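Local coordinates for amidohydrolase 3 domain-containing protein (Pyrococcus horikoshii, PDB 3IGH) that is of uncharacterised function but probably hydrolyses carbon-nitrogen bonds other than peptide bonds, as a metal-dependent member of the amidohydrolase family, at residues A[86-89]-A[90-94]; A[106-110]-A[111-115]. All blocks are in the same frame, centred on the assembly; numbering follows the deposited sequence. Where two conformers were deposited one is given.

Contact 1 (A[86-89]-A[90-94])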
loop_
_atom_site.group_PDB
_atom_site.type_symbol
_atom_site.label_atom_id
_atom_site.label_comp_id
_atom_site.label_asym_id
_atom_site.label_seq_id
_atom_site.Cartn_x
_atom_site.Cartn_y
_atom_site.Cartn_z
ATOM N N LYS A 86 -27.743 7.739 -39.039
ATOM C CA LYS A 86 -29.007 7.578 -39.750
ATOM C C LYS A 86 -28.991 6.512 -40.845
ATOM O O LYS A 86 -30.029 6.235 -41.448
ATOM C CB LYS A 86 -29.470 8.926 -40.321
ATOM C CG LYS A 86 -29.904 9.952 -39.267
ATOM C CD LYS A 86 -31.075 9.445 -38.417
ATOM C CE LYS A 86 -31.621 10.539 -37.508
ATOM N NZ LYS A 86 -30.649 10.951 -36.458
ATOM N N SER A 87 -27.819 5.924 -41.090
ATOM C CA SER A 87 -27.654 4.852 -42.081
ATOM C C SER A 87 -26.456 3.978 -41.739
ATOM O O SER A 87 -25.570 4.409 -41.000
ATOM C CB SER A 87 -27.448 5.437 -43.478
ATOM O OG SER A 87 -26.289 6.254 -43.515
ATOM N N ILE A 88 -26.428 2.763 -42.294
ATOM C CA ILE A 88 -25.263 1.877 -42.189
ATOM C C ILE A 88 -24.019 2.588 -42.722
ATOM O O ILE A 88 -22.953 2.534 -42.101
ATOM C CB ILE A 88 -25.494 0.513 -42.915
ATOM C CG1 ILE A 88 -26.664 -0.261 -42.288
ATOM C CG2 ILE A 88 -24.222 -0.352 -42.929
ATOM C CD1 ILE A 88 -26.572 -0.485 -40.775
ATOM N N GLU A 89 -24.182 3.290 -43.846
ATOM C CA GLU A 89 -23.117 4.089 -44.465
ATOM C C GLU A 89 -22.481 5.079 -43.481
ATOM O O GLU A 89 -21.253 5.148 -43.375
ATOM C CB GLU A 89 -23.662 4.809 -45.717
ATOM C CG GLU A 89 -22.690 5.772 -46.420
ATOM C CD GLU A 89 -22.836 7.227 -45.962
ATOM O OE1 GLU A 89 -23.979 7.739 -45.919
ATOM O OE2 GLU A 89 -21.803 7.860 -45.648
ATOM N N GLU A 90 -23.328 5.828 -42.774
ATOM C CA GLU A 90 -22.879 6.809 -41.788
ATOM C C GLU A 90 -22.150 6.113 -40.632
ATOM O O GLU A 90 -21.105 6.580 -40.173
ATOM C CB GLU A 90 -24.077 7.610 -41.262
ATOM C CG GLU A 90 -23.924 9.133 -41.326
ATOM C CD GLU A 90 -23.251 9.735 -40.102
ATOM O OE1 GLU A 90 -23.850 10.634 -39.474
ATOM O OE2 GLU A 90 -22.121 9.330 -39.767
ATOM N N LEU A 91 -22.711 4.991 -40.183
ATOM C CA LEU A 91 -22.146 4.178 -39.108
ATOM C C LEU A 91 -20.735 3.677 -39.447
ATOM O O LEU A 91 -19.822 3.808 -38.628
ATOM C CB LEU A 91 -23.105 3.025 -38.776
ATOM C CG LEU A 91 -22.814 2.004 -37.671
ATOM C CD1 LEU A 91 -24.077 1.705 -36.884
ATOM C CD2 LEU A 91 -22.237 0.709 -38.254
ATOM N N ILE A 92 -20.557 3.142 -40.660
ATOM C CA ILE A 92 -19.249 2.638 -41.112
ATOM C C ILE A 92 -18.241 3.783 -41.239
ATOM O O ILE A 92 -17.071 3.636 -40.880
ATOM C CB ILE A 92 -19.355 1.831 -42.458
ATOM C CG1 ILE A 92 -20.313 0.638 -42.325
ATOM C CG2 ILE A 92 -17.978 1.371 -42.965
ATOM C CD1 ILE A 92 -19.867 -0.460 -41.368
ATOM N N GLN A 93 -18.711 4.928 -41.726
ATOM C CA GLN A 93 -17.878 6.114 -41.870
ATOM C C GLN A 93 -17.308 6.566 -40.518
ATOM O O GLN A 93 -16.114 6.879 -40.420
ATOM C CB GLN A 93 -18.678 7.235 -42.541
ATOM C CG GLN A 93 -17.826 8.339 -43.161
ATOM C CD GLN A 93 -18.654 9.445 -43.815
ATOM O OE1 GLN A 93 -18.125 10.259 -44.576
ATOM N NE2 GLN A 93 -19.954 9.478 -43.520
ATOM N N ARG A 94 -18.154 6.561 -39.483
ATOM C CA ARG A 94 -17.740 6.913 -38.116
ATOM C C ARG A 94 -16.725 5.923 -37.550
ATOM O O ARG A 94 -15.713 6.324 -36.959
ATOM C CB ARG A 94 -18.954 7.004 -37.182
ATOM C CG ARG A 94 -19.880 8.176 -37.475
ATOM C CD ARG A 94 -20.990 8.286 -36.439
ATOM N NE ARG A 94 -22.030 9.215 -36.868
ATOM C CZ ARG A 94 -22.950 9.749 -36.069
ATOM N NH1 ARG A 94 -22.968 9.468 -34.770
ATOM N NH2 ARG A 94 -23.850 10.581 -36.575
#

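Contact 2 (A[106-110]-A[111-115]). With SO4 (sulfate ion), chain I.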
loop_
_atom_site.group_PDB
_atom_site.type_symbol
_atom_site.label_atom_id
_atom_site.label_comp_id
_atom_site.label_asym_id
_atom_site.label_seq_id
_atom_site.Cartn_x
_atom_site.Cartn_y
_atom_site.Cartn_z
ATOM N N PHE A 106 -20.526 2.763 -29.523
ATOM C CA PHE A 106 -21.729 2.712 -28.686
ATOM C C PHE A 106 -22.821 3.609 -29.259
ATOM O O PHE A 106 -22.540 4.553 -30.001
ATOM C CB PHE A 106 -21.414 3.135 -27.232
ATOM C CG PHE A 106 -21.299 4.633 -27.040
ATOM C CD1 PHE A 106 -22.394 5.383 -26.597
ATOM C CD2 PHE A 106 -20.105 5.291 -27.311
ATOM C CE1 PHE A 106 -22.297 6.765 -26.442
ATOM C CE2 PHE A 106 -19.995 6.665 -27.143
ATOM C CZ PHE A 106 -21.096 7.406 -26.715
ATOM N N GLY A 107 -24.062 3.315 -28.880
ATOM C CA GLY A 107 -25.159 4.247 -29.083
ATOM C C GLY A 107 -25.982 4.124 -30.350
ATOM O O GLY A 107 -26.877 4.941 -30.565
ATOM N N TRP A 108 -25.708 3.122 -31.189
ATOM C CA TRP A 108 -26.501 2.953 -32.417
ATOM C C TRP A 108 -27.905 2.464 -32.101
ATOM O O TRP A 108 -28.143 1.854 -31.062
ATOM C CB TRP A 108 -25.815 2.024 -33.447
ATOM C CG TRP A 108 -25.618 0.595 -32.989
ATOM C CD1 TRP A 108 -24.475 0.070 -32.457
ATOM C CD2 TRP A 108 -26.572 -0.482 -33.028
ATOM N NE1 TRP A 108 -24.660 -1.250 -32.146
ATOM C CE2 TRP A 108 -25.930 -1.624 -32.497
ATOM C CE3 TRP A 108 -27.900 -0.599 -33.461
ATOM C CZ2 TRP A 108 -26.573 -2.862 -32.378
ATOM C CZ3 TRP A 108 -28.537 -1.829 -33.342
ATOM C CH2 TRP A 108 -27.873 -2.946 -32.810
ATOM N N ASP A 109 -28.833 2.712 -33.024
ATOM C CA ASP A 109 -30.221 2.325 -32.846
ATOM C C ASP A 109 -30.771 1.965 -34.222
ATOM O O ASP A 109 -30.678 2.780 -35.147
ATOM C CB ASP A 109 -31.002 3.512 -32.246
ATOM C CG ASP A 109 -32.483 3.210 -31.994
ATOM O OD1 ASP A 109 -32.988 2.103 -32.297
ATOM O OD2 ASP A 109 -33.160 4.108 -31.451
ATOM N N GLN A 110 -31.362 0.770 -34.334
ATOM C CA GLN A 110 -31.930 0.305 -35.610
ATOM C C GLN A 110 -33.078 1.202 -36.080
ATOM O O GLN A 110 -33.334 1.299 -37.274
ATOM C CB GLN A 110 -32.363 -1.175 -35.552
ATOM C CG GLN A 110 -33.582 -1.507 -34.666
ATOM C CD GLN A 110 -33.218 -1.770 -33.211
ATOM O OE1 GLN A 110 -32.163 -1.348 -32.727
ATOM N NE2 GLN A 110 -34.094 -2.478 -32.509
ATOM N N ASP A 111 -33.746 1.864 -35.133
ATOM C CA ASP A 111 -34.829 2.808 -35.443
ATOM C C ASP A 111 -34.334 4.054 -36.181
ATOM O O ASP A 111 -35.044 4.613 -37.024
ATOM C CB ASP A 111 -35.587 3.186 -34.168
ATOM C CG ASP A 111 -36.445 2.048 -33.641
ATOM O OD1 ASP A 111 -36.622 1.041 -34.367
ATOM O OD2 ASP A 111 -36.950 2.163 -32.505
ATOM N N GLU A 112 -33.111 4.475 -35.872
ATOM C CA GLU A 112 -32.463 5.593 -36.567
ATOM C C GLU A 112 -31.807 5.168 -37.879
ATOM O O GLU A 112 -31.831 5.906 -38.868
ATOM C CB GLU A 112 -31.409 6.243 -35.666
ATOM C CG GLU A 112 -31.972 6.887 -34.393
ATOM C CD GLU A 112 -30.895 7.579 -33.560
ATOM O OE1 GLU A 112 -30.969 8.814 -33.407
ATOM O OE2 GLU A 112 -29.972 6.892 -33.067
ATOM N N LEU A 113 -31.212 3.978 -37.868
ATOM C CA LEU A 113 -30.474 3.437 -39.008
ATOM C C LEU A 113 -31.402 2.960 -40.130
ATOM O O LEU A 113 -31.059 3.054 -41.309
ATOM C CB LEU A 113 -29.605 2.258 -38.545
ATOM C CG LEU A 113 -28.441 2.525 -37.581
ATOM C CD1 LEU A 113 -27.905 1.211 -37.028
ATOM C CD2 LEU A 113 -27.346 3.322 -38.264
ATOM N N GLY A 114 -32.570 2.453 -39.750
ATOM C CA GLY A 114 -33.501 1.849 -40.699
ATOM C C GLY A 114 -33.473 0.333 -40.690
ATOM O O GLY A 114 -34.369 -0.322 -41.238
ATOM N N GLU A 115 -32.444 -0.213 -40.040
ATOM C CA GLU A 115 -32.091 -1.632 -40.093
ATOM C C GLU A 115 -30.999 -1.925 -39.052
ATOM O O GLU A 115 -30.335 -1.008 -38.575
ATOM C CB GLU A 115 -31.582 -1.993 -41.499
ATOM C CG GLU A 115 -30.451 -1.097 -42.007
ATOM C CD GLU A 115 -29.973 -1.464 -43.408
ATOM O OE1 GLU A 115 -29.567 -0.548 -44.154
ATOM O OE2 GLU A 115 -29.996 -2.661 -43.768
HETATM S S SO4 I . -36.786 -4.427 -33.992
HETATM O O1 SO4 I . -36.392 -4.558 -35.397
HETATM O O2 SO4 I . -38.135 -4.957 -33.805
HETATM O O3 SO4 I . -35.852 -5.178 -33.158
HETATM O O4 SO4 I . -36.774 -3.017 -33.608
HETATM O O HOH W 1 -29.305 6.266 -30.605
HETATM O O HOH W 2 -28.108 5.079 -34.739
#

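Contact 1 (A[86-89]-A[90-94])
Ile88 lays its CG2 methyl against CG1 of Ile92, one helical turn on, at 4.1 Å. This face of helix 88-96 is apolar, and Leu122 of helix 119-122 covers Ile92 and the buried Leu91. At the start of the helix Ser87 is the N-cap: its OG accepts from Glu90 N at 3.1 Å. A chi1 of 60° swings the hydroxyl between the backbone N and the carbonyl carbon, from where it reaches forward over the first turn and also meets Glu90 CB. Regular i to i+4 bonding follows, with Leu91 N to Ser87 O at 3.0 Å and Ile92 N to Ile88 O at 2.9 Å. On the outer face the Glu89 and Gln93 side chains run side by side, their carboxylate and amide planes 58° apart; OE2 and NE2 are too poorly aligned to bond. In one of two conformers of Glu90, Arg94 grips the carboxylate side-on from above its plane, NE to OE2 and NH2 to OE1, both 2.9 Å. The Ser87 hydroxyl thus satisfies a first-turn amide where the helix begins; the bridge, when formed, would link successive turns, and Arg94 NH1 ties the helix to the carbonyls of Asp81 and Arg83.

Contact 2 (A[106-110]-A[111-115])
Glu112 OE2 is gripped by water 1, which donates to it at 2.6 Å, and by the backbone amide Gly84 N. Water 1 also donates to Gly107 O, so the carboxylate is linked through solvent to the end of strand 103-108. Water 2, which accepts from Asp109 N, lies 3.1 Å from Glu112 OE2 and may donate to it, but has more acceptors in reach than protons. The Glu112 chain gets there fully extended beyond CG (chi2 -177°), running back past Asp109 CB. Asp109 is the N-cap of helix 110-113. With CG anti to the backbone N (chi1 -179°), its OD1 turns over the first turn and takes Asp111 N at 2.9 Å, the amide arriving from well above the carboxylate plane. Asp109 O receives Leu113 N at 3.0 Å and, weakly, Glu112 N. Replacing Asp109 by alanine would remove OD1 and is likely to leave the Asp111 amide without its side-chain acceptor. Leu113 CD1 packs obliquely on Trp108 CE3 at 4.0 Å, the side chains crossing at about a right angle; Trp108 NE1 is held by Ile131 O. The turn closes with Gly114 N on Gln110 O at 2.8 Å, and Gly114 leaves the helix with positive phi, at angles that call for glycine. In one of its two conformers Gln110 bends at chi2, sending NE2 to sulfate O4 at 2.9 Å while OE1 accepts from Arg133 NE. The sulfate, probably from the crystallisation liquor, is also bound by Trp116 NE1. Acidic side chains crowd this turn, Asp109 OD1 lying 4.0 Å from Asp111 OD2; weak, long ion pairs from Asp109 to Arg133 and Lys134 would probably offset the repulsion only in part.

In the fold
Contacts 1 and 2 are successive N-capped helix starts, their centres about 10 Å apart. Helix 88-96 leads into strand 103-108, which ends at the short helix 110-113; strand 80-81, helix 88-96 and strand 103-108 form a beta-alpha-beta unit. The two contacts touch directly: Leu91 CD1 packs on Leu113 CD1 at 3.9 Å, and Ser87 O lies 3.4 Å from Leu113 CD2. Leu91 also touches Trp108, giving them a shared apolar seam. Lys86 NZ, bonded to Gly84 O, is a weak, long partner of Glu112. In this TIM-barrel-clan protein both centres lie far out, about 31 and 27 Å from the chain centre, and neither contact holds an identified active-site residue; the sulfate is no evidence of one.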